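Local coordinates for rhamnose ABC transporter, rhamnose-binding protein (Actinomyces odontolyticus ATCC 17982, PDB 5BQ3) that probably binds a carbohydrate, most likely rhamnose, as the solute-binding component of an ABC-type sugar importer, at residues L248-S256 with F322-F332; A69-N79 with I91-A102. All blocks are in the same frame, centred on the assembly; numbering follows the deposited sequence.

Contact 1. Residues L248-S256 with F322-F332; sequences LGLPNEMRS and FNADNIDKYDF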
loop_
_atom_site.group_PDB
_atom_site.type_symbol
_atom_site.label_atom_id
_atom_site.label_comp_id
_atom_site.label_asym_id
_atom_site.label_seq_id
_atom_site.Cartn_x
_atom_site.Cartn_y
_atom_site.Cartn_z
ATOM N N LEU A 248 3.847 -10.368 -0.288
ATOM C CA LEU A 248 3.181 -9.270 0.408
ATOM C C LEU A 248 2.061 -9.814 1.281
ATOM O O LEU A 248 1.140 -10.433 0.761
ATOM C CB LEU A 248 2.654 -8.221 -0.591
ATOM C CG LEU A 248 3.657 -7.681 -1.617
ATOM C CD1 LEU A 248 2.944 -7.055 -2.769
ATOM C CD2 LEU A 248 4.617 -6.680 -0.999
ATOM N N GLY A 249 2.167 -9.600 2.593
ATOM C CA GLY A 249 1.188 -10.087 3.563
ATOM C C GLY A 249 0.838 -9.156 4.709
ATOM O O GLY A 249 1.416 -8.076 4.840
ATOM N N LEU A 250 -0.115 -9.599 5.559
ATOM C CA LEU A 250 -0.606 -8.867 6.728
ATOM C C LEU A 250 -0.016 -9.431 8.030
ATOM O O LEU A 250 -0.130 -10.634 8.258
ATOM C CB LEU A 250 -2.146 -8.900 6.791
ATOM C CG LEU A 250 -2.909 -8.142 5.697
ATOM C CD1 LEU A 250 -4.387 -8.465 5.755
ATOM C CD2 LEU A 250 -2.694 -6.629 5.797
ATOM N N PRO A 251 0.576 -8.582 8.911
ATOM C CA PRO A 251 1.190 -9.101 10.150
ATOM C C PRO A 251 0.294 -9.998 11.015
ATOM O O PRO A 251 0.789 -11.003 11.521
ATOM C CB PRO A 251 1.565 -7.828 10.912
ATOM C CG PRO A 251 1.806 -6.824 9.858
ATOM C CD PRO A 251 0.815 -7.131 8.768
ATOM N N ASN A 252 -1.004 -9.660 11.168
ATOM C CA ASN A 252 -1.967 -10.408 11.989
ATOM C C ASN A 252 -2.221 -11.827 11.476
ATOM O O ASN A 252 -2.279 -12.759 12.280
ATOM C CB ASN A 252 -3.294 -9.652 12.088
ATOM C CG ASN A 252 -3.232 -8.398 12.928
ATOM O OD1 ASN A 252 -2.242 -7.658 12.928
ATOM N ND2 ASN A 252 -4.303 -8.120 13.652
ATOM N N GLU A 253 -2.375 -11.985 10.152
ATOM C CA GLU A 253 -2.625 -13.271 9.496
ATOM C C GLU A 253 -1.364 -14.141 9.453
ATOM O O GLU A 253 -1.449 -15.362 9.579
ATOM C CB GLU A 253 -3.132 -13.042 8.063
ATOM C CG GLU A 253 -4.511 -12.406 7.968
ATOM C CD GLU A 253 -5.021 -12.087 6.572
ATOM O OE1 GLU A 253 -4.216 -12.096 5.612
ATOM O OE2 GLU A 253 -6.232 -11.797 6.447
HETATM N N MSE A 254 -0.200 -13.501 9.279
HETATM C CA MSE A 254 1.104 -14.133 9.112
HETATM C C MSE A 254 1.849 -14.442 10.411
HETATM O O MSE A 254 2.768 -15.259 10.377
HETATM C CB MSE A 254 1.987 -13.225 8.249
HETATM C CG MSE A 254 1.436 -12.991 6.852
HETATM SE SE MSE A 254 1.354 -14.632 5.840
HETATM C CE MSE A 254 3.163 -14.661 5.381
ATOM N N ARG A 255 1.474 -13.790 11.531
ATOM C CA ARG A 255 2.096 -13.902 12.857
ATOM C C ARG A 255 2.430 -15.340 13.267
ATOM O O ARG A 255 3.569 -15.608 13.649
ATOM C CB ARG A 255 1.190 -13.273 13.926
ATOM C CG ARG A 255 1.963 -12.577 15.037
ATOM C CD ARG A 255 1.061 -11.977 16.103
ATOM N NE ARG A 255 0.074 -11.033 15.570
ATOM C CZ ARG A 255 0.336 -9.772 15.247
ATOM N NH1 ARG A 255 1.562 -9.288 15.374
ATOM N NH2 ARG A 255 -0.623 -8.987 14.783
ATOM N N SER A 256 1.444 -16.250 13.187
ATOM C CA SER A 256 1.584 -17.661 13.557
ATOM C C SER A 256 2.575 -18.400 12.654
ATOM O O SER A 256 3.367 -19.185 13.159
ATOM C CB SER A 256 0.231 -18.364 13.520
ATOM O OG SER A 256 -0.336 -18.319 12.221
ATOM N N PHE A 322 8.860 -7.479 7.230
ATOM C CA PHE A 322 8.403 -8.071 8.484
ATOM C C PHE A 322 8.994 -9.459 8.685
ATOM O O PHE A 322 8.907 -10.315 7.802
ATOM C CB PHE A 322 6.867 -8.140 8.544
ATOM C CG PHE A 322 6.145 -6.826 8.346
ATOM C CD1 PHE A 322 5.787 -6.392 7.077
ATOM C CD2 PHE A 322 5.796 -6.038 9.436
ATOM C CE1 PHE A 322 5.112 -5.183 6.898
ATOM C CE2 PHE A 322 5.128 -4.824 9.253
ATOM C CZ PHE A 322 4.795 -4.401 7.986
ATOM N N ASN A 323 9.590 -9.667 9.860
ATOM C CA ASN A 323 10.196 -10.919 10.311
ATOM C C ASN A 323 9.806 -11.142 11.778
ATOM O O ASN A 323 9.049 -10.340 12.330
ATOM C CB ASN A 323 11.722 -10.905 10.112
ATOM C CG ASN A 323 12.396 -9.615 10.506
ATOM O OD1 ASN A 323 12.398 -9.207 11.673
ATOM N ND2 ASN A 323 12.984 -8.944 9.531
ATOM N N ALA A 324 10.320 -12.215 12.409
ATOM C CA ALA A 324 10.005 -12.591 13.787
ATOM C C ALA A 324 10.469 -11.576 14.854
ATOM O O ALA A 324 10.069 -11.695 16.013
ATOM C CB ALA A 324 10.600 -13.949 14.077
ATOM N N ASP A 325 11.262 -10.563 14.460
ATOM C CA ASP A 325 11.796 -9.544 15.372
ATOM C C ASP A 325 10.921 -8.277 15.449
ATOM O O ASP A 325 11.093 -7.493 16.386
ATOM C CB ASP A 325 13.230 -9.158 14.964
ATOM C CG ASP A 325 14.131 -10.347 14.697
ATOM O OD1 ASP A 325 14.578 -10.981 15.672
ATOM O OD2 ASP A 325 14.368 -10.656 13.510
ATOM N N ASN A 326 10.000 -8.073 14.485
ATOM C CA ASN A 326 9.140 -6.887 14.466
ATOM C C ASN A 326 7.658 -7.213 14.167
ATOM O O ASN A 326 6.838 -6.293 14.146
ATOM C CB ASN A 326 9.674 -5.866 13.443
ATOM C CG ASN A 326 9.566 -6.278 11.990
ATOM O OD1 ASN A 326 9.678 -7.457 11.632
ATOM N ND2 ASN A 326 9.360 -5.303 11.116
ATOM N N ILE A 327 7.320 -8.505 13.959
ATOM C CA ILE A 327 5.962 -8.968 13.636
ATOM C C ILE A 327 4.937 -8.571 14.728
ATOM O O ILE A 327 3.834 -8.154 14.379
ATOM C CB ILE A 327 5.924 -10.504 13.327
ATOM C CG1 ILE A 327 4.549 -10.960 12.780
ATOM C CG2 ILE A 327 6.380 -11.384 14.503
ATOM C CD1 ILE A 327 4.415 -10.930 11.302
ATOM N N ASP A 328 5.318 -8.656 16.022
ATOM C CA ASP A 328 4.444 -8.351 17.163
ATOM C C ASP A 328 4.345 -6.844 17.474
ATOM O O ASP A 328 3.672 -6.470 18.436
ATOM C CB ASP A 328 4.920 -9.110 18.416
ATOM C CG ASP A 328 4.970 -10.620 18.274
ATOM O OD1 ASP A 328 4.079 -11.187 17.602
ATOM O OD2 ASP A 328 5.878 -11.239 18.867
ATOM N N LYS A 329 4.989 -5.989 16.659
ATOM C CA LYS A 329 4.984 -4.538 16.839
ATOM C C LYS A 329 3.929 -3.845 15.948
ATOM O O LYS A 329 3.719 -2.637 16.093
ATOM C CB LYS A 329 6.385 -3.961 16.555
ATOM C CG LYS A 329 7.447 -4.369 17.567
ATOM C CD LYS A 329 8.831 -3.909 17.137
ATOM C CE LYS A 329 9.892 -4.340 18.117
ATOM N NZ LYS A 329 11.250 -3.921 17.682
ATOM N N TYR A 330 3.261 -4.607 15.047
ATOM C CA TYR A 330 2.265 -4.084 14.102
ATOM C C TYR A 330 0.931 -4.834 14.208
ATOM O O TYR A 330 0.932 -6.061 14.256
ATOM C CB TYR A 330 2.802 -4.175 12.661
ATOM C CG TYR A 330 4.086 -3.408 12.425
ATOM C CD1 TYR A 330 4.064 -2.067 12.060
ATOM C CD2 TYR A 330 5.325 -4.026 12.565
ATOM C CE1 TYR A 330 5.245 -1.357 11.841
ATOM C CE2 TYR A 330 6.513 -3.329 12.346
ATOM C CZ TYR A 330 6.468 -1.995 11.972
ATOM O OH TYR A 330 7.641 -1.307 11.768
ATOM N N ASP A 331 -0.208 -4.100 14.218
ATOM C CA ASP A 331 -1.540 -4.708 14.334
ATOM C C ASP A 331 -2.491 -4.283 13.198
ATOM O O ASP A 331 -3.296 -3.361 13.360
ATOM C CB ASP A 331 -2.177 -4.403 15.704
ATOM C CG ASP A 331 -3.419 -5.225 16.004
ATOM O OD1 ASP A 331 -3.288 -6.453 16.204
ATOM O OD2 ASP A 331 -4.518 -4.641 16.054
ATOM N N PHE A 332 -2.403 -4.990 12.057
ATOM C CA PHE A 332 -3.241 -4.799 10.866
ATOM C C PHE A 332 -3.192 -6.044 9.963
ATOM O O PHE A 332 -2.219 -6.821 10.059
ATOM C CB PHE A 332 -2.876 -3.522 10.071
ATOM C CG PHE A 332 -1.409 -3.253 9.826
ATOM C CD1 PHE A 332 -0.763 -3.788 8.719
ATOM C CD2 PHE A 332 -0.690 -2.412 10.665
ATOM C CE1 PHE A 332 0.583 -3.509 8.473
ATOM C CE2 PHE A 332 0.658 -2.142 10.423
ATOM C CZ PHE A 332 1.288 -2.697 9.332
ATOM O OXT PHE A 332 -4.158 -6.265 9.198
#
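Pro251, the first residue of helix 251-260, presses its ring into the C-terminal tail. Its CG lies over one face of the Phe322 ring, displaced toward the rim, in a CH-pi contact 4.2 Å from CG to the ring centroid. The same proline meets the last residue, with Pro251 CD 3.6 Å from Phe332 CE1. That aromatic ring can fold back on the helix start although its CB points away from it, because CG stands between the backbone N and the carbonyl carbon (chi1 45°). Ile327 adds to the apolar patch, as does Tyr330 CB beside Pro251 CG; Ile327 sets CD1 4.2 Å from Pro251 CB and CG1 against the aliphatic part of Arg255.

Hydrogen bonds hold the chain end. The N-H of Asn252, in the first turn of the helix, donates to Phe332 O at 3.3 Å and 167°; the positive end of the helix dipole would be expected to favour this terminal carboxylate. Asn252 ND2 reaches Asp331 OD1 at 3.2 Å from above the carboxylate plane, while Phe332 N gives a weak bond to Asn252 OD1.

The charged groups lie round Arg255. It bends at its third torsion and turns the edge of its guanidinium to Tyr330 O, to which NH1 and NH2 both donate weakly, the latter at 3.4 Å. Asp328 and Asp331 extend this into a salt-bridge network of long pairs, Arg255 NH1 lying 3.9 Å from Asp328 OD1 and Asp331 acting by charge alone.

Behind this surface, Met254 and Ile327 rest on Phe266 of strand 266-268, whose ring meets that of Phe322 with the planes about 20° apart. Leu250 touches helix 224-236 through Thr224, and the Phe332 ring meets Phe41 of helix 40-56 at about a right angle.

Contact 2. Residues A69-N79 with I91-A102; sequences ASSSSQVSFIN and IAANDPDAVCPA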
loop_
_atom_site.group_PDB
_atom_site.type_symbol
_atom_site.label_atom_id
_atom_site.label_comp_id
_atom_site.label_asym_id
_atom_site.label_seq_id
_atom_site.Cartn_x
_atom_site.Cartn_y
_atom_site.Cartn_z
ATOM N N ALA A 69 -17.983 0.180 0.464
ATOM C CA ALA A 69 -17.005 0.648 -0.515
ATOM C C ALA A 69 -17.508 0.431 -1.951
ATOM O O ALA A 69 -17.311 -0.636 -2.537
ATOM C CB ALA A 69 -15.665 -0.042 -0.302
ATOM N N SER A 70 -18.186 1.456 -2.494
ATOM C CA SER A 70 -18.724 1.503 -3.858
ATOM C C SER A 70 -18.050 2.649 -4.625
ATOM O O SER A 70 -17.567 3.593 -3.997
ATOM C CB SER A 70 -20.240 1.677 -3.829
ATOM O OG SER A 70 -20.793 1.864 -5.123
ATOM N N SER A 71 -18.029 2.570 -5.970
ATOM C CA SER A 71 -17.408 3.542 -6.876
ATOM C C SER A 71 -17.785 5.015 -6.563
ATOM O O SER A 71 -16.882 5.845 -6.421
ATOM C CB SER A 71 -17.761 3.214 -8.325
ATOM O OG SER A 71 -19.162 3.247 -8.550
ATOM N N SER A 72 -19.099 5.323 -6.431
ATOM C CA SER A 72 -19.607 6.679 -6.164
ATOM C C SER A 72 -20.167 6.857 -4.733
ATOM O O SER A 72 -20.909 7.816 -4.489
ATOM C CB SER A 72 -20.695 7.040 -7.175
ATOM O OG SER A 72 -20.216 7.173 -8.502
ATOM N N SER A 73 -19.792 5.969 -3.789
ATOM C CA SER A 73 -20.277 6.003 -2.402
ATOM C C SER A 73 -19.730 7.193 -1.586
ATOM O O SER A 73 -20.352 7.579 -0.591
ATOM C CB SER A 73 -19.945 4.696 -1.688
ATOM O OG SER A 73 -18.548 4.463 -1.626
ATOM N N GLN A 74 -18.589 7.771 -2.008
ATOM C CA GLN A 74 -17.917 8.888 -1.332
ATOM C C GLN A 74 -18.372 10.275 -1.829
ATOM O O GLN A 74 -18.137 11.263 -1.131
ATOM C CB GLN A 74 -16.395 8.771 -1.515
ATOM C CG GLN A 74 -15.785 7.510 -0.912
ATOM C CD GLN A 74 -14.377 7.275 -1.396
ATOM O OE1 GLN A 74 -14.120 7.090 -2.589
ATOM N NE2 GLN A 74 -13.438 7.228 -0.471
ATOM N N VAL A 75 -19.006 10.347 -3.022
ATOM C CA VAL A 75 -19.466 11.570 -3.707
ATOM C C VAL A 75 -20.347 12.461 -2.791
ATOM O O VAL A 75 -20.128 13.675 -2.746
ATOM C CB VAL A 75 -20.189 11.234 -5.042
ATOM C CG1 VAL A 75 -20.749 12.484 -5.722
ATOM C CG2 VAL A 75 -19.257 10.492 -5.994
ATOM N N SER A 76 -21.314 11.868 -2.064
ATOM C CA SER A 76 -22.205 12.610 -1.161
ATOM C C SER A 76 -21.441 13.209 0.026
ATOM O O SER A 76 -21.792 14.296 0.483
ATOM C CB SER A 76 -23.337 11.718 -0.659
ATOM O OG SER A 76 -22.848 10.594 0.051
ATOM N N PHE A 77 -20.391 12.511 0.503
ATOM C CA PHE A 77 -19.549 12.934 1.625
ATOM C C PHE A 77 -18.578 14.047 1.218
ATOM O O PHE A 77 -18.305 14.920 2.043
ATOM C CB PHE A 77 -18.789 11.741 2.225
ATOM C CG PHE A 77 -19.703 10.748 2.899
ATOM C CD1 PHE A 77 -20.099 10.927 4.219
ATOM C CD2 PHE A 77 -20.199 9.652 2.203
ATOM C CE1 PHE A 77 -20.969 10.024 4.833
ATOM C CE2 PHE A 77 -21.071 8.750 2.816
ATOM C CZ PHE A 77 -21.451 8.941 4.127
ATOM N N ILE A 78 -18.070 14.028 -0.039
ATOM C CA ILE A 78 -17.168 15.066 -0.565
ATOM C C ILE A 78 -17.953 16.384 -0.650
ATOM O O ILE A 78 -17.492 17.396 -0.125
ATOM C CB ILE A 78 -16.515 14.678 -1.932
ATOM C CG1 ILE A 78 -15.669 13.387 -1.820
ATOM C CG2 ILE A 78 -15.658 15.830 -2.489
ATOM C CD1 ILE A 78 -15.610 12.556 -3.103
ATOM N N ASN A 79 -19.156 16.345 -1.261
ATOM C CA ASN A 79 -20.059 17.490 -1.432
ATOM C C ASN A 79 -20.494 18.086 -0.089
ATOM O O ASN A 79 -20.644 19.305 0.005
ATOM C CB ASN A 79 -21.294 17.085 -2.247
ATOM C CG ASN A 79 -21.015 16.656 -3.671
ATOM O OD1 ASN A 79 -20.029 17.059 -4.305
ATOM N ND2 ASN A 79 -21.910 15.851 -4.220
ATOM N N ILE A 91 -8.499 11.941 0.819
ATOM C CA ILE A 91 -9.407 10.868 0.402
ATOM C C ILE A 91 -8.704 9.674 -0.285
ATOM O O ILE A 91 -7.793 9.852 -1.084
ATOM C CB ILE A 91 -10.535 11.457 -0.511
ATOM C CG1 ILE A 91 -11.553 10.380 -0.958
ATOM C CG2 ILE A 91 -9.975 12.246 -1.712
ATOM C CD1 ILE A 91 -12.943 10.843 -1.123
ATOM N N ALA A 92 -9.176 8.455 0.031
ATOM C CA ALA A 92 -8.761 7.203 -0.598
ATOM C C ALA A 92 -9.866 6.835 -1.583
ATOM O O ALA A 92 -10.897 6.295 -1.180
ATOM C CB ALA A 92 -8.547 6.117 0.452
ATOM N N ALA A 93 -9.694 7.245 -2.857
ATOM C CA ALA A 93 -10.675 7.091 -3.934
ATOM C C ALA A 93 -11.061 5.635 -4.210
ATOM O O ALA A 93 -10.191 4.791 -4.437
ATOM C CB ALA A 93 -10.154 7.734 -5.211
ATOM N N ASN A 94 -12.379 5.355 -4.191
ATOM C CA ASN A 94 -12.944 4.034 -4.477
ATOM C C ASN A 94 -12.844 3.736 -5.974
ATOM O O ASN A 94 -12.610 2.594 -6.366
ATOM C CB ASN A 94 -14.393 3.956 -4.006
ATOM C CG ASN A 94 -14.571 3.501 -2.579
ATOM O OD1 ASN A 94 -13.974 2.515 -2.133
ATOM N ND2 ASN A 94 -15.458 4.165 -1.853
ATOM N N ASP A 95 -13.028 4.776 -6.800
ATOM C CA ASP A 95 -12.923 4.754 -8.257
ATOM C C ASP A 95 -12.214 6.036 -8.697
ATOM O O ASP A 95 -12.554 7.103 -8.182
ATOM C CB ASP A 95 -14.307 4.618 -8.918
ATOM C CG ASP A 95 -14.263 4.416 -10.423
ATOM O OD1 ASP A 95 -13.887 3.308 -10.861
ATOM O OD2 ASP A 95 -14.616 5.361 -11.160
ATOM N N PRO A 96 -11.224 5.976 -9.621
ATOM C CA PRO A 96 -10.507 7.208 -10.001
ATOM C C PRO A 96 -11.334 8.242 -10.772
ATOM O O PRO A 96 -10.982 9.420 -10.742
ATOM C CB PRO A 96 -9.351 6.697 -10.869
ATOM C CG PRO A 96 -9.800 5.384 -11.370
ATOM C CD PRO A 96 -10.655 4.793 -10.298
ATOM N N ASP A 97 -12.421 7.820 -11.441
ATOM C CA ASP A 97 -13.255 8.699 -12.259
ATOM C C ASP A 97 -14.573 9.122 -11.596
ATOM O O ASP A 97 -15.020 10.243 -11.836
ATOM C CB ASP A 97 -13.564 8.018 -13.602
ATOM C CG ASP A 97 -12.443 8.048 -14.632
ATOM O OD1 ASP A 97 -11.351 8.582 -14.315
ATOM O OD2 ASP A 97 -12.665 7.565 -15.763
ATOM N N ALA A 98 -15.209 8.233 -10.810
ATOM C CA ALA A 98 -16.508 8.483 -10.172
ATOM C C ALA A 98 -16.485 9.616 -9.134
ATOM O O ALA A 98 -17.472 10.347 -9.028
ATOM C CB ALA A 98 -17.022 7.212 -9.523
ATOM N N VAL A 99 -15.386 9.753 -8.372
ATOM C CA VAL A 99 -15.243 10.775 -7.324
ATOM C C VAL A 99 -14.670 12.096 -7.886
ATOM O O VAL A 99 -14.743 13.123 -7.209
ATOM C CB VAL A 99 -14.387 10.283 -6.116
ATOM C CG1 VAL A 99 -15.044 9.109 -5.399
ATOM C CG2 VAL A 99 -12.958 9.945 -6.530
ATOM N N CYS A 100 -14.091 12.054 -9.103
ATOM C CA CYS A 100 -13.423 13.172 -9.780
ATOM C C CYS A 100 -14.291 14.456 -9.907
ATOM O O CYS A 100 -13.753 15.505 -9.554
ATOM C CB CYS A 100 -12.879 12.744 -11.139
ATOM S SG CYS A 100 -11.672 13.894 -11.851
ATOM N N PRO A 101 -15.576 14.458 -10.373
ATOM C CA PRO A 101 -16.314 15.735 -10.464
ATOM C C PRO A 101 -16.555 16.405 -9.107
ATOM O O PRO A 101 -16.519 17.632 -9.032
ATOM C CB PRO A 101 -17.644 15.334 -11.114
ATOM C CG PRO A 101 -17.390 14.037 -11.746
ATOM C CD PRO A 101 -16.413 13.346 -10.864
ATOM N N ALA A 102 -16.785 15.606 -8.043
ATOM C CA ALA A 102 -17.008 16.096 -6.680
ATOM C C ALA A 102 -15.728 16.709 -6.104
ATOM O O ALA A 102 -15.800 17.731 -5.425
ATOM C CB ALA A 102 -17.505 14.971 -5.788
HETATM O O HOH W 1 -17.909 18.974 -4.256
#
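The loops leading into helices 75-83 and 100-109 come together with Ser71 CA 4.8 Å from Asp95 CA, and stay close as far as Val75 and Val99. The Gln74 amide joins the two loops with both of its ends. With CG beside the backbone N (chi1 -62°) and the chain extended beyond it, NE2 donates to Ala92 O at 2.8 Å and 167°, in its own amide plane but above that of the carbonyl, and OE1 accepts from Asn94 N at 2.9 Å. NE2 also bonds to Pro34 O, so the amide is fixed in rotation. Replacing Gln74 by a leucine would probably leave Asn94 N and Ala92 O without their mate and free the loop after strand 88-91 to shift. The Asn94 side chain packs against Ser70 and Gln74, its ND2 bonded to Lys35 O.

This is part of a beta-alpha-beta crossover: helix 75-83 links strands 60-63 and 88-91 of the parallel sheet, and both loops follow the C-terminal ends of those strands, the side that faces the ligand cleft in periplasmic binding proteins. Ser73 OG and N both bond to Ser70 O across a type I turn, and Asp95 OD2 accepts from Ala98 N with its anti lone pair in an Asx motif.

Further along, apolar side chains meet between helix 75-83, the end of strand 88-91 and the start of helix 100-109. Ile78 CD1 meets Ile91 CD1 at 3.7 Å, the two side chains crossing at about a right angle, and also touches Val99. Ala102 turns its CB toward helix 75-83, 3.9 Å from Ile78 CG2 and 4.1 Å from Val75 CG1. Cys100, pointing away, is disulfide-bonded to Cys124. A water donates to both Asn79 OD1 and Ala102 O.

Overall arrangement
Contact 2 closes well before contact 1 opens along the chain, and the two lie on opposite sides of its centre, about 31 Å apart between centres and about 15 Å between nearest atoms. Contact 2 belongs to the six-stranded parallel sheet, with helices 75-83 and 100-109 on either side of strand 88-91 in sequence. Contact 1 follows strand 244-247, an outermost strand of the four-stranded sheet. The two sheets mark the two lobes expected of a periplasmic binding protein. Through Phe41 of helix 40-56, the C-terminal end in contact 1 touches the other lobe, consistent with a chain end that spans both lobes, between which the ligand would probably bind.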